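Local coordinates for invasin ipaB (PDB 3U0C), which inserts together with IpaC into the host cell membrane, forming the pore through which type III secretion effectors enter the target cell, at residues 52-57 with 78-83; 56-61 with 68-73; 99-104 with 190-195; 127-132 with 158-163; 120-125 with 169-174. All coordinates share one frame; numbering follows the deposited sequence.

Overall arrangement
All five contacts involve the long helix 71-141, which pairs with the short helix 50-65 near its start and with helix 150-197 from its middle onward. Contacts 1 and 2 make the first pairing; contacts 3, 4 and 5 make the second. The first two share Leu56 and Leu57, their centres 11 Å apart, and lie at the surface: contact 2 is purely aliphatic, whereas contact 1 adds an indole face and a lysine-threonine hydrogen bond. Contacts 3 and 4 are partly buried and turn on leucines, with contact 4 nearer the loop end of the hairpin. Contact 5 adjoins contact 4 yet lies at the surface, and a salt bridge dominates it.

Contact 1: residues 52-57 with 78-83; sequences SQLTLL and TAWKSQ
Leu54 points its CD2 methyl at the face of the Trp80 indole, while one residue further on in each helix Thr55 and Lys81 meet through a hydrogen bond. The methyl lies over the six-membered ring near its rim: CD2 of Leu54 is 4.3 Å from the centroid of that ring in Trp80, and the direction is 25° off the ring normal, a CH-pi contact over the face. The nearest ring carbon is Trp80 CE3, 3.9 Å from Leu54 CD2. Both residues send CG anti to the backbone N (chi1 -179° in each), which carries the two side chains out across the gap between helices whose closest CA atoms, those of Leu54 and Lys81, are 9.5 Å apart. At the edge of the indole, in its plane, lies CG of the neighbouring Lys81.

The lysine then bends twice, at chi3 and chi4, and runs nearly perpendicular to Thr55. Its ammonium donates to the threonine hydroxyl, Lys81 NZ to Thr55 OG1 being 3.2 Å. Thr55 OG1 is also bonded to the carbonyl O of Ser51 one turn back in its own helix, and Lys81 NZ makes a weak bond to Ser51 OG. The ammonium thus meets hydroxyls of helix 50-65, and Leu54 CD2 covers one face of the indole. No residue of the contact is fully buried. The two helices run in opposite directions, and the pairing is that of an antiparallel helical hairpin at the start of the modelled part of this N-terminal region of the translocator.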
# COMPACT_ATOMS: atom_id res chain seq x y z
N SER A 52 2.61 -40.93 10.29
CA SER A 52 3.20 -41.95 11.14
C SER A 52 2.32 -43.19 11.13
O SER A 52 2.81 -44.31 10.99
CB SER A 52 3.44 -41.45 12.56
OG SER A 52 2.24 -41.35 13.29
N GLN A 53 1.01 -42.99 11.24
CA GLN A 53 0.09 -44.11 11.14
C GLN A 53 0.27 -44.87 9.82
O GLN A 53 0.31 -46.10 9.81
CB GLN A 53 -1.36 -43.67 11.31
CG GLN A 53 -1.67 -43.07 12.67
CD GLN A 53 -1.53 -44.07 13.81
OE1 GLN A 53 -2.52 -44.66 14.25
NE2 GLN A 53 -0.31 -44.24 14.31
N LEU A 54 0.37 -44.13 8.72
CA LEU A 54 0.59 -44.72 7.41
C LEU A 54 1.88 -45.55 7.37
O LEU A 54 1.91 -46.64 6.79
CB LEU A 54 0.61 -43.64 6.32
CG LEU A 54 0.81 -44.13 4.89
CD1 LEU A 54 -0.31 -45.09 4.52
CD2 LEU A 54 0.88 -42.97 3.91
N THR A 55 2.94 -45.04 7.99
CA THR A 55 4.20 -45.77 8.07
C THR A 55 3.99 -47.10 8.80
O THR A 55 4.53 -48.14 8.40
CB THR A 55 5.30 -44.96 8.79
OG1 THR A 55 5.28 -43.60 8.33
CG2 THR A 55 6.67 -45.55 8.50
N LEU A 56 3.20 -47.07 9.87
CA LEU A 56 2.93 -48.26 10.63
C LEU A 56 2.14 -49.24 9.79
O LEU A 56 2.40 -50.44 9.80
CB LEU A 56 2.19 -47.92 11.91
CG LEU A 56 3.04 -47.11 12.89
CD1 LEU A 56 2.19 -46.50 14.00
CD2 LEU A 56 4.19 -47.95 13.46
N LEU A 57 1.17 -48.72 9.05
CA LEU A 57 0.30 -49.56 8.24
C LEU A 57 1.07 -50.31 7.16
O LEU A 57 0.96 -51.54 7.05
CB LEU A 57 -0.81 -48.72 7.62
CG LEU A 57 -1.73 -49.45 6.64
CD1 LEU A 57 -2.24 -50.74 7.25
CD2 LEU A 57 -2.89 -48.53 6.25
N THR A 78 5.71 -43.04 -0.63
CA THR A 78 6.83 -42.11 -0.62
C THR A 78 6.44 -40.77 -1.29
O THR A 78 6.73 -39.69 -0.76
CB THR A 78 8.06 -42.70 -1.34
OG1 THR A 78 8.41 -43.96 -0.75
CG2 THR A 78 9.24 -41.76 -1.24
N ALA A 79 5.76 -40.86 -2.43
CA ALA A 79 5.32 -39.67 -3.16
C ALA A 79 4.39 -38.83 -2.29
O ALA A 79 4.58 -37.62 -2.14
CB ALA A 79 4.61 -40.07 -4.44
N TRP A 80 3.41 -39.51 -1.70
CA TRP A 80 2.45 -38.87 -0.81
C TRP A 80 3.15 -38.11 0.30
O TRP A 80 2.80 -36.97 0.59
CB TRP A 80 1.52 -39.93 -0.21
CG TRP A 80 0.49 -39.38 0.70
CD1 TRP A 80 -0.78 -39.02 0.37
CD2 TRP A 80 0.62 -39.12 2.10
NE1 TRP A 80 -1.45 -38.55 1.47
CE2 TRP A 80 -0.61 -38.61 2.55
CE3 TRP A 80 1.66 -39.27 3.02
CZ2 TRP A 80 -0.83 -38.25 3.87
CZ3 TRP A 80 1.44 -38.91 4.33
CH2 TRP A 80 0.21 -38.41 4.75
N LYS A 81 4.12 -38.76 0.94
CA LYS A 81 4.88 -38.17 2.03
C LYS A 81 5.55 -36.90 1.54
O LYS A 81 5.50 -35.87 2.20
CB LYS A 81 5.95 -39.14 2.54
CG LYS A 81 5.44 -40.21 3.52
CD LYS A 81 6.50 -41.29 3.73
CE LYS A 81 6.46 -41.85 5.14
NZ LYS A 81 5.06 -41.95 5.61
N SER A 82 6.17 -37.00 0.38
CA SER A 82 6.87 -35.89 -0.23
C SER A 82 5.93 -34.71 -0.51
O SER A 82 6.23 -33.59 -0.12
CB SER A 82 7.54 -36.33 -1.53
OG SER A 82 7.84 -35.20 -2.32
N GLN A 83 4.82 -35.00 -1.17
CA GLN A 83 3.78 -34.00 -1.44
C GLN A 83 3.32 -33.34 -0.15
O GLN A 83 3.24 -32.12 -0.07
CB GLN A 83 2.59 -34.63 -2.17
CG GLN A 83 1.33 -33.76 -2.22
CD GLN A 83 0.19 -34.41 -3.00
OE1 GLN A 83 0.07 -34.22 -4.21
NE2 GLN A 83 -0.64 -35.18 -2.31

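Contact 2: residues 56-61 with 68-73; sequences LLIGNL and KSLTAL
Leu70 pushes its CD1 methyl into the side of helix 50-65 beside Leu61. There the methyl rests 4.0 Å from Leu61 CB and equally close to the carbonyl carbon of that residue, so the bump meets the backbone flank of the helix as well as a side chain. Ile58 CD1 limits it from a second side, 4.4 Å from Leu70 CD1. Ile62 and Leu65 also touch Leu70, and the four residues Ile58, Leu61, Ile62 and Leu65 make up the diamond-shaped hollow of a helix surface, much as in knobs-into-holes packing. Leu70 sits with CG anti to its carbonyl carbon (chi1 -71°), and its CA is 8.5 Å from that of Leu61. No hydrogen bond crosses between the two segments.

This knob stands at the N-cap of helix 71-141, just after the short turn that closes an antiparallel helical hairpin with helix 50-65. Polar ties hold the turn and the first residues of the helix: Thr71 OG1 donates to Lys68 O at 3.0 Å, the donor tilted from the carbonyl plane, and the Leu70 carbonyl accepts from Thr74 OG1.

One turn after Leu70, Leu73 supplies a second bump. Its CD2 methyl meets the tip of Ile58, at 4.0 Å from Ile58 CD1, and comes near Leu61 CD1 at 4.5 Å. The side chains of Ile58 and Leu73 lie alongside, pointing opposite ways. Ile58 CD1 is a bump that fits the notch formed by Leu70 CD1 and Leu73 CD2, and Leu61 likewise serves both leucines, offering CB to Leu70 and CD1 to Leu73.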
# COMPACT_ATOMS: atom_id res chain seq x y z
N LEU A 56 3.20 -47.07 9.87
CA LEU A 56 2.93 -48.26 10.63
C LEU A 56 2.14 -49.24 9.79
O LEU A 56 2.40 -50.44 9.80
CB LEU A 56 2.19 -47.92 11.91
CG LEU A 56 3.04 -47.11 12.89
CD1 LEU A 56 2.19 -46.50 14.00
CD2 LEU A 56 4.19 -47.95 13.46
N LEU A 57 1.17 -48.72 9.05
CA LEU A 57 0.30 -49.56 8.24
C LEU A 57 1.07 -50.31 7.16
O LEU A 57 0.96 -51.54 7.05
CB LEU A 57 -0.81 -48.72 7.62
CG LEU A 57 -1.73 -49.45 6.64
CD1 LEU A 57 -2.24 -50.74 7.25
CD2 LEU A 57 -2.89 -48.53 6.25
N ILE A 58 1.83 -49.58 6.36
CA ILE A 58 2.56 -50.21 5.29
C ILE A 58 3.63 -51.16 5.87
O ILE A 58 3.87 -52.23 5.32
CB ILE A 58 3.18 -49.20 4.33
CG1 ILE A 58 3.69 -49.91 3.08
CG2 ILE A 58 4.29 -48.40 5.02
CD1 ILE A 58 2.67 -50.83 2.43
N GLY A 59 4.23 -50.76 6.99
CA GLY A 59 5.15 -51.62 7.71
C GLY A 59 4.48 -52.93 8.07
O GLY A 59 5.02 -54.00 7.79
N ASN A 60 3.30 -52.84 8.67
CA ASN A 60 2.52 -54.00 9.06
C ASN A 60 2.15 -54.89 7.87
O ASN A 60 2.31 -56.11 7.93
CB ASN A 60 1.24 -53.55 9.79
CG ASN A 60 0.67 -54.63 10.70
OD1 ASN A 60 0.71 -55.82 10.38
ND2 ASN A 60 0.16 -54.22 11.85
N LEU A 61 1.64 -54.29 6.80
CA LEU A 61 1.28 -55.03 5.61
C LEU A 61 2.49 -55.77 5.05
O LEU A 61 2.41 -56.94 4.70
CB LEU A 61 0.66 -54.11 4.53
CG LEU A 61 -0.71 -53.47 4.81
CD1 LEU A 61 -1.13 -52.49 3.71
CD2 LEU A 61 -1.79 -54.50 5.01
N LYS A 68 8.00 -57.14 -1.90
CA LYS A 68 8.03 -57.30 -3.36
C LYS A 68 6.65 -57.07 -3.95
O LYS A 68 6.50 -56.37 -4.96
CB LYS A 68 8.50 -58.71 -3.75
CG LYS A 68 9.98 -58.99 -3.52
CD LYS A 68 10.39 -60.26 -4.27
CE LYS A 68 11.89 -60.37 -4.36
NZ LYS A 68 12.47 -59.21 -5.09
N SER A 69 5.64 -57.65 -3.33
CA SER A 69 4.28 -57.54 -3.87
C SER A 69 3.67 -56.16 -3.62
O SER A 69 2.59 -55.85 -4.13
CB SER A 69 3.39 -58.64 -3.29
OG SER A 69 3.63 -58.81 -1.91
N LEU A 70 4.35 -55.33 -2.84
CA LEU A 70 3.79 -54.05 -2.42
C LEU A 70 4.67 -52.87 -2.80
O LEU A 70 4.46 -51.74 -2.35
CB LEU A 70 3.58 -54.04 -0.90
CG LEU A 70 2.44 -54.93 -0.41
CD1 LEU A 70 2.46 -55.01 1.10
CD2 LEU A 70 1.13 -54.37 -0.93
N THR A 71 5.66 -53.13 -3.64
CA THR A 71 6.61 -52.12 -4.05
C THR A 71 5.90 -50.86 -4.60
O THR A 71 6.33 -49.73 -4.36
CB THR A 71 7.59 -52.70 -5.08
OG1 THR A 71 6.87 -53.55 -5.99
CG2 THR A 71 8.65 -53.56 -4.39
N ALA A 72 4.82 -51.08 -5.35
CA ALA A 72 4.11 -50.01 -6.02
C ALA A 72 3.43 -49.10 -5.02
O ALA A 72 3.48 -47.88 -5.11
CB ALA A 72 3.08 -50.59 -6.95
N LEU A 73 2.75 -49.73 -4.06
CA LEU A 73 2.12 -49.00 -2.98
C LEU A 73 3.19 -48.25 -2.17
O LEU A 73 3.04 -47.07 -1.87
CB LEU A 73 1.30 -49.95 -2.11
CG LEU A 73 0.49 -49.42 -0.93
CD1 LEU A 73 -0.45 -48.31 -1.36
CD2 LEU A 73 -0.27 -50.57 -0.26

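Contact 3: residues 99-104 with 190-195; sequences NTLLSE and MQLEKE
The helices run in opposite directions and come closest at Leu101 and Leu192, whose CA atoms are 7.4 Å apart. Leu101 is buried and carries the contact by spreading its two methyls over neighbouring residues of the partner helix. CD2 lies against the base of Gln191, with Leu101 CD2 to Gln191 CB at 3.7 Å. The glutamine, extended beyond CG, crosses the leucine at a slant and also brings its amide oxygen near the same methyl, Gln191 OE1 being 3.8 Å from Leu101 CD2. CD1 instead presses on the backbone, 4.0 Å from the CA of Leu192, and reaches the CB of that residue at 4.3 Å.

The glutamine turns its polar end to other partners: Gln191 NE2 is hydrogen-bonded to Asp187 OD2, and OE1 has a weak bond with Lys97 NZ. Its amide therefore has polar partners on both helices while its CB and side-chain OE1 lie against the leucine methyl. Leu101 also touches Lys188, Leu192 touches Ile98 and Glu195 touches Lys97, which continues the packing along the seam of the antiparallel coiled coil between helix 71-141 and the last helix, 150-197.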
# COMPACT_ATOMS: atom_id res chain seq x y z
N ASN A 99 0.16 -12.56 5.93
CA ASN A 99 0.18 -11.74 7.14
C ASN A 99 0.95 -10.45 6.92
O ASN A 99 0.54 -9.37 7.37
CB ASN A 99 0.80 -12.51 8.30
CG ASN A 99 -0.13 -13.57 8.85
OD1 ASN A 99 -1.33 -13.56 8.57
ND2 ASN A 99 0.42 -14.49 9.64
N THR A 100 2.06 -10.57 6.23
CA THR A 100 2.88 -9.43 5.88
C THR A 100 2.11 -8.50 4.94
O THR A 100 1.97 -7.30 5.23
CB THR A 100 4.20 -9.91 5.27
OG1 THR A 100 4.93 -10.62 6.27
CG2 THR A 100 5.04 -8.72 4.81
N LEU A 101 1.59 -9.05 3.84
CA LEU A 101 0.87 -8.23 2.87
C LEU A 101 -0.28 -7.49 3.55
O LEU A 101 -0.47 -6.31 3.33
CB LEU A 101 0.35 -9.05 1.69
CG LEU A 101 1.40 -9.40 0.63
CD1 LEU A 101 0.98 -10.59 -0.23
CD2 LEU A 101 1.74 -8.19 -0.24
N LEU A 102 -1.01 -8.20 4.40
CA LEU A 102 -2.13 -7.63 5.12
C LEU A 102 -1.69 -6.44 5.97
O LEU A 102 -2.25 -5.35 5.86
CB LEU A 102 -2.79 -8.68 6.01
CG LEU A 102 -3.86 -8.18 6.98
CD1 LEU A 102 -4.89 -7.35 6.23
CD2 LEU A 102 -4.53 -9.34 7.72
N SER A 103 -0.71 -6.67 6.83
CA SER A 103 -0.20 -5.64 7.71
C SER A 103 0.30 -4.44 6.89
O SER A 103 0.01 -3.28 7.21
CB SER A 103 0.91 -6.21 8.58
OG SER A 103 1.79 -5.20 9.02
N GLU A 104 1.05 -4.74 5.83
CA GLU A 104 1.57 -3.71 4.93
C GLU A 104 0.45 -2.91 4.28
O GLU A 104 0.52 -1.68 4.18
CB GLU A 104 2.45 -4.33 3.85
CG GLU A 104 3.62 -5.14 4.40
CD GLU A 104 4.62 -5.54 3.33
OE1 GLU A 104 4.22 -5.81 2.18
OE2 GLU A 104 5.83 -5.59 3.65
N MET A 190 -0.80 -6.88 -6.67
CA MET A 190 -0.01 -7.68 -7.60
C MET A 190 0.78 -8.75 -6.87
O MET A 190 0.80 -9.90 -7.31
CB MET A 190 0.96 -6.81 -8.41
CG MET A 190 0.28 -5.92 -9.42
SD MET A 190 1.39 -4.67 -10.09
CE MET A 190 0.78 -3.17 -9.33
N GLN A 191 1.44 -8.38 -5.78
CA GLN A 191 2.19 -9.34 -4.98
C GLN A 191 1.28 -10.46 -4.52
O GLN A 191 1.70 -11.63 -4.47
CB GLN A 191 2.82 -8.69 -3.76
CG GLN A 191 3.98 -7.73 -4.02
CD GLN A 191 4.80 -7.49 -2.77
OE1 GLN A 191 5.11 -8.43 -2.04
NE2 GLN A 191 5.15 -6.25 -2.50
N LEU A 192 0.04 -10.12 -4.16
CA LEU A 192 -0.91 -11.10 -3.67
C LEU A 192 -1.26 -12.12 -4.76
O LEU A 192 -1.25 -13.32 -4.51
CB LEU A 192 -2.19 -10.45 -3.14
CG LEU A 192 -3.26 -11.44 -2.64
CD1 LEU A 192 -2.68 -12.42 -1.63
CD2 LEU A 192 -4.45 -10.70 -2.06
N GLU A 193 -1.58 -11.62 -5.95
CA GLU A 193 -1.82 -12.49 -7.10
C GLU A 193 -0.62 -13.41 -7.39
O GLU A 193 -0.79 -14.58 -7.68
CB GLU A 193 -2.14 -11.66 -8.35
CG GLU A 193 -2.66 -12.46 -9.53
CD GLU A 193 -3.34 -11.59 -10.57
OE1 GLU A 193 -2.97 -10.39 -10.69
OE2 GLU A 193 -4.25 -12.08 -11.27
N LYS A 194 0.59 -12.86 -7.32
CA LYS A 194 1.81 -13.62 -7.55
C LYS A 194 1.83 -14.84 -6.63
O LYS A 194 2.03 -15.96 -7.08
CB LYS A 194 3.03 -12.75 -7.28
CG LYS A 194 4.34 -13.24 -7.92
CD LYS A 194 5.55 -12.45 -7.39
CE LYS A 194 6.88 -13.15 -7.74
NZ LYS A 194 8.13 -12.49 -7.18
N GLU A 195 1.61 -14.60 -5.34
CA GLU A 195 1.61 -15.65 -4.34
C GLU A 195 0.52 -16.70 -4.58
O GLU A 195 0.77 -17.90 -4.45
CB GLU A 195 1.48 -15.04 -2.94
CG GLU A 195 2.66 -14.13 -2.55
CD GLU A 195 3.97 -14.91 -2.38
OE1 GLU A 195 3.92 -16.17 -2.37
OE2 GLU A 195 5.04 -14.27 -2.27

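Contact 4: residues 127-132 with 158-163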
# COMPACT_ATOMS: atom_id res chain seq x y z
N LYS A 127 -7.19 28.04 -1.43
CA LYS A 127 -8.44 28.73 -1.71
C LYS A 127 -8.55 29.96 -0.81
O LYS A 127 -9.30 30.90 -1.12
CB LYS A 127 -9.63 27.80 -1.52
CG LYS A 127 -10.99 28.44 -1.85
CD LYS A 127 -12.12 27.43 -1.57
CE LYS A 127 -13.51 27.98 -1.92
NZ LYS A 127 -14.48 26.85 -1.96
N ASP A 128 -7.79 29.96 0.28
CA ASP A 128 -7.82 31.07 1.21
C ASP A 128 -6.84 32.17 0.81
O ASP A 128 -7.11 33.38 0.95
CB ASP A 128 -7.51 30.60 2.62
CG ASP A 128 -7.96 31.58 3.65
OD1 ASP A 128 -9.18 31.86 3.68
OD2 ASP A 128 -7.11 32.09 4.42
N LEU A 129 -5.68 31.75 0.32
CA LEU A 129 -4.72 32.72 -0.17
C LEU A 129 -5.20 33.34 -1.47
O LEU A 129 -4.79 34.42 -1.83
CB LEU A 129 -3.37 32.06 -0.37
CG LEU A 129 -2.69 31.71 0.94
CD1 LEU A 129 -1.78 30.49 0.78
CD2 LEU A 129 -1.92 32.93 1.45
N GLU A 130 -6.08 32.64 -2.19
CA GLU A 130 -6.62 33.19 -3.42
C GLU A 130 -7.62 34.28 -3.08
O GLU A 130 -7.75 35.26 -3.82
CB GLU A 130 -7.28 32.10 -4.27
CG GLU A 130 -6.31 31.18 -4.99
CD GLU A 130 -7.01 30.17 -5.87
OE1 GLU A 130 -8.24 30.01 -5.74
OE2 GLU A 130 -6.31 29.52 -6.70
N ASN A 131 -8.32 34.10 -1.98
CA ASN A 131 -9.25 35.10 -1.48
C ASN A 131 -8.56 36.39 -1.05
O ASN A 131 -8.93 37.48 -1.50
CB ASN A 131 -10.07 34.54 -0.32
CG ASN A 131 -11.05 33.50 -0.77
OD1 ASN A 131 -11.37 33.44 -1.96
ND2 ASN A 131 -11.53 32.67 0.16
N LYS A 132 -7.55 36.27 -0.20
CA LYS A 132 -6.83 37.43 0.28
C LYS A 132 -6.28 38.26 -0.88
O LYS A 132 -6.40 39.48 -0.87
CB LYS A 132 -5.73 37.01 1.25
CG LYS A 132 -6.28 36.37 2.51
CD LYS A 132 -5.17 35.95 3.47
CE LYS A 132 -5.73 35.22 4.66
NZ LYS A 132 -4.68 35.05 5.71
N ILE A 158 2.46 41.04 -3.01
CA ILE A 158 3.60 40.28 -3.49
C ILE A 158 3.88 39.17 -2.51
O ILE A 158 4.34 38.09 -2.88
CB ILE A 158 4.87 41.14 -3.66
CG1 ILE A 158 5.20 41.86 -2.35
CG2 ILE A 158 4.70 42.11 -4.80
CD1 ILE A 158 6.70 42.11 -2.11
N GLN A 159 3.57 39.43 -1.24
CA GLN A 159 3.79 38.45 -0.21
C GLN A 159 2.77 37.32 -0.28
O GLN A 159 3.13 36.16 -0.18
CB GLN A 159 3.82 39.10 1.17
CG GLN A 159 5.09 39.91 1.41
CD GLN A 159 6.33 39.09 1.14
OE1 GLN A 159 6.28 37.85 1.10
NE2 GLN A 159 7.46 39.77 0.96
N LEU A 160 1.50 37.66 -0.48
CA LEU A 160 0.47 36.63 -0.58
C LEU A 160 0.68 35.79 -1.82
O LEU A 160 0.33 34.61 -1.87
CB LEU A 160 -0.93 37.25 -0.62
CG LEU A 160 -1.43 37.88 0.69
CD1 LEU A 160 -2.64 38.77 0.42
CD2 LEU A 160 -1.74 36.80 1.73
N THR A 161 1.27 36.41 -2.83
CA THR A 161 1.56 35.71 -4.06
C THR A 161 2.70 34.71 -3.85
O THR A 161 2.62 33.57 -4.30
CB THR A 161 1.86 36.68 -5.19
OG1 THR A 161 0.63 37.32 -5.59
CG2 THR A 161 2.46 35.97 -6.38
N ILE A 162 3.74 35.14 -3.14
CA ILE A 162 4.86 34.27 -2.84
C ILE A 162 4.43 33.08 -1.99
O ILE A 162 4.98 31.99 -2.10
CB ILE A 162 5.96 35.01 -2.11
CG1 ILE A 162 6.59 36.04 -3.04
CG2 ILE A 162 7.01 34.03 -1.59
CD1 ILE A 162 7.84 36.63 -2.48
N LYS A 163 3.43 33.31 -1.14
CA LYS A 163 2.93 32.26 -0.26
C LYS A 163 2.08 31.28 -1.04
O LYS A 163 2.17 30.07 -0.82
CB LYS A 163 2.14 32.86 0.90
CG LYS A 163 3.01 33.42 2.00
CD LYS A 163 2.17 33.80 3.20
CE LYS A 163 2.32 35.28 3.53
NZ LYS A 163 3.10 35.46 4.78
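Leu160 sets its two methyls against Leu129 and Lys132 of the facing helix. Its CB leaves the backbone toward that helix, and CG stands anti to the carbonyl carbon (chi1 -71°), from where the branches divide. CD1 goes to the base of the lysine: Leu160 CD1 is 3.7 Å from Lys132 CB and 3.9 Å from the carbonyl carbon of Lys132, so this methyl touches backbone as well as side chain. CD2 touches both partners, with Leu160 CD2 3.9 Å from Leu129 CD2 and equally far from Lys132 CD. The lysine runs out extended, nearly perpendicular to the leucine, offering its methylenes as a wall while its ammonium is carried clear of the leucine.

Leu129, the buried residue of the group, meets Leu160 with its own CD2. The same methyl, Leu129 CD2, also touches the CB of Lys163, at 4.1 Å. Leu129 and Lys163 are again set roughly square to each other, and this lysine too touches with its aliphatic base while its end turns away. Each leucine is thus flanked by the lysine one turn beyond the other, a reciprocal pattern in which the hydrocarbon parts of charged side chains close the edges of an apolar seam. Ile133 adds to it by touching Leu160. The axes of the two short helices pass 9.6 Å apart at an angle of 163°, close to antiparallel. Apolar leucines flanked by the aliphatic parts of lysines, on nearly antiparallel helices, fit an antiparallel two-helix coiled coil.

Contact 5: residues 120-125 with 169-174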
# COMPACT_ATOMS: atom_id res chain seq x y z
N LYS A 120 -6.38 17.89 1.41
CA LYS A 120 -7.55 18.74 1.53
C LYS A 120 -7.21 20.04 2.25
O LYS A 120 -7.64 21.12 1.84
CB LYS A 120 -8.63 18.01 2.30
CG LYS A 120 -9.51 18.89 3.16
CD LYS A 120 -10.32 17.98 4.05
CE LYS A 120 -11.24 18.69 5.02
NZ LYS A 120 -11.81 17.63 5.90
N ASN A 121 -6.45 19.93 3.33
CA ASN A 121 -6.00 21.13 4.01
C ASN A 121 -5.18 22.01 3.07
O ASN A 121 -5.22 23.23 3.15
CB ASN A 121 -5.20 20.80 5.26
CG ASN A 121 -6.04 20.10 6.31
OD1 ASN A 121 -7.25 19.96 6.16
ND2 ASN A 121 -5.39 19.66 7.38
N ALA A 122 -4.44 21.37 2.16
CA ALA A 122 -3.61 22.10 1.22
C ALA A 122 -4.46 22.84 0.20
O ALA A 122 -4.17 23.99 -0.13
CB ALA A 122 -2.63 21.17 0.53
N ASP A 123 -5.51 22.19 -0.30
CA ASP A 123 -6.40 22.91 -1.19
C ASP A 123 -7.09 24.07 -0.47
O ASP A 123 -7.42 25.09 -1.08
CB ASP A 123 -7.45 21.96 -1.78
CG ASP A 123 -6.86 21.00 -2.79
OD1 ASP A 123 -5.72 21.24 -3.25
OD2 ASP A 123 -7.46 19.98 -3.18
N SER A 124 -7.29 23.91 0.84
CA SER A 124 -7.86 24.98 1.66
C SER A 124 -6.96 26.21 1.71
O SER A 124 -7.34 27.32 1.32
CB SER A 124 -8.11 24.50 3.09
OG SER A 124 -9.26 23.70 3.16
N LYS A 125 -5.76 26.01 2.24
CA LYS A 125 -4.79 27.06 2.36
C LYS A 125 -4.74 27.87 1.07
O LYS A 125 -4.56 29.08 1.10
CB LYS A 125 -3.43 26.46 2.66
CG LYS A 125 -2.34 27.47 2.90
CD LYS A 125 -1.03 26.77 3.26
CE LYS A 125 0.07 27.80 3.52
NZ LYS A 125 1.36 27.15 3.90
N LYS A 169 2.98 24.55 -4.95
CA LYS A 169 4.08 23.61 -4.99
C LYS A 169 3.83 22.50 -3.98
O LYS A 169 3.82 21.31 -4.31
CB LYS A 169 5.39 24.31 -4.65
CG LYS A 169 6.62 23.46 -4.84
CD LYS A 169 7.88 24.33 -4.92
CE LYS A 169 8.81 24.08 -3.74
NZ LYS A 169 9.90 25.12 -3.66
N ASP A 170 3.63 22.91 -2.73
CA ASP A 170 3.54 21.96 -1.65
C ASP A 170 2.35 21.04 -1.86
O ASP A 170 2.42 19.84 -1.54
CB ASP A 170 3.47 22.66 -0.30
CG ASP A 170 3.53 21.69 0.87
OD1 ASP A 170 4.61 21.08 1.09
OD2 ASP A 170 2.51 21.53 1.57
N ARG A 171 1.28 21.58 -2.44
CA ARG A 171 0.10 20.81 -2.77
C ARG A 171 0.42 19.69 -3.77
O ARG A 171 0.03 18.54 -3.55
CB ARG A 171 -0.99 21.72 -3.34
CG ARG A 171 -2.36 21.06 -3.44
CD ARG A 171 -2.74 20.81 -4.89
NE ARG A 171 -4.11 20.30 -5.02
CZ ARG A 171 -4.44 19.21 -5.70
NH1 ARG A 171 -3.51 18.50 -6.31
NH2 ARG A 171 -5.71 18.83 -5.76
N THR A 172 1.12 20.02 -4.85
CA THR A 172 1.43 19.01 -5.85
C THR A 172 2.28 17.90 -5.23
O THR A 172 2.11 16.74 -5.59
CB THR A 172 2.15 19.58 -7.10
OG1 THR A 172 3.57 19.65 -6.86
CG2 THR A 172 1.61 20.95 -7.48
N LEU A 173 3.19 18.25 -4.32
CA LEU A 173 4.00 17.26 -3.62
C LEU A 173 3.11 16.25 -2.89
O LEU A 173 3.28 15.03 -3.05
CB LEU A 173 4.96 17.92 -2.63
CG LEU A 173 6.34 18.28 -3.18
CD1 LEU A 173 7.12 19.22 -2.25
CD2 LEU A 173 7.13 17.00 -3.45
N ILE A 174 2.18 16.76 -2.10
CA ILE A 174 1.25 15.91 -1.36
C ILE A 174 0.46 15.03 -2.31
O ILE A 174 0.36 13.81 -2.12
CB ILE A 174 0.28 16.74 -0.51
CG1 ILE A 174 1.04 17.57 0.53
CG2 ILE A 174 -0.75 15.84 0.16
CD1 ILE A 174 0.23 18.69 1.13
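Arg171 and Asp123 form a salt bridge that spans the two helices. Its stronger arm is short, Arg171 NE to Asp123 OD1 at 2.6 Å with an N-H...O angle of 153°, and the oxygen receives it on its syn lone pair. The second arm, from Arg171 NH2 to Asp123 OD2 at 3.3 Å, is weak. Guanidinium and carboxylate lie nearly coplanar, their planes 17° apart, so the pair meets edge to edge. A bend at chi2 (-110°) swings the arginine round to lay NE beside the carboxylate. The remaining nitrogen, NH1, is in a salt bridge with Glu175 one turn further along its own helix.

Next to the charges the contact is apolar. Ala122 puts its methyl against the stem of the arginine, CB to Arg171 CG being 4.0 Å, and against Ile174, whose CD1 is 3.8 Å from Ala122 CB. At this small residue the CA atoms of Ala122 and Arg171 come to 5.6 Å. Leu119 extends this patch by touching both Arg171 and Ile174, and Ile126 also touches Arg171.

With acids on both helices, the guanidinium is probably restrained, and its positive charge probably balanced by Asp123 and Glu175. The chemistry implies a seam of the antiparallel coiled coil of helix 71-141 and helix 150-197 that is closed by apolar packing at the alanine and bridged by opposite charges at its margin.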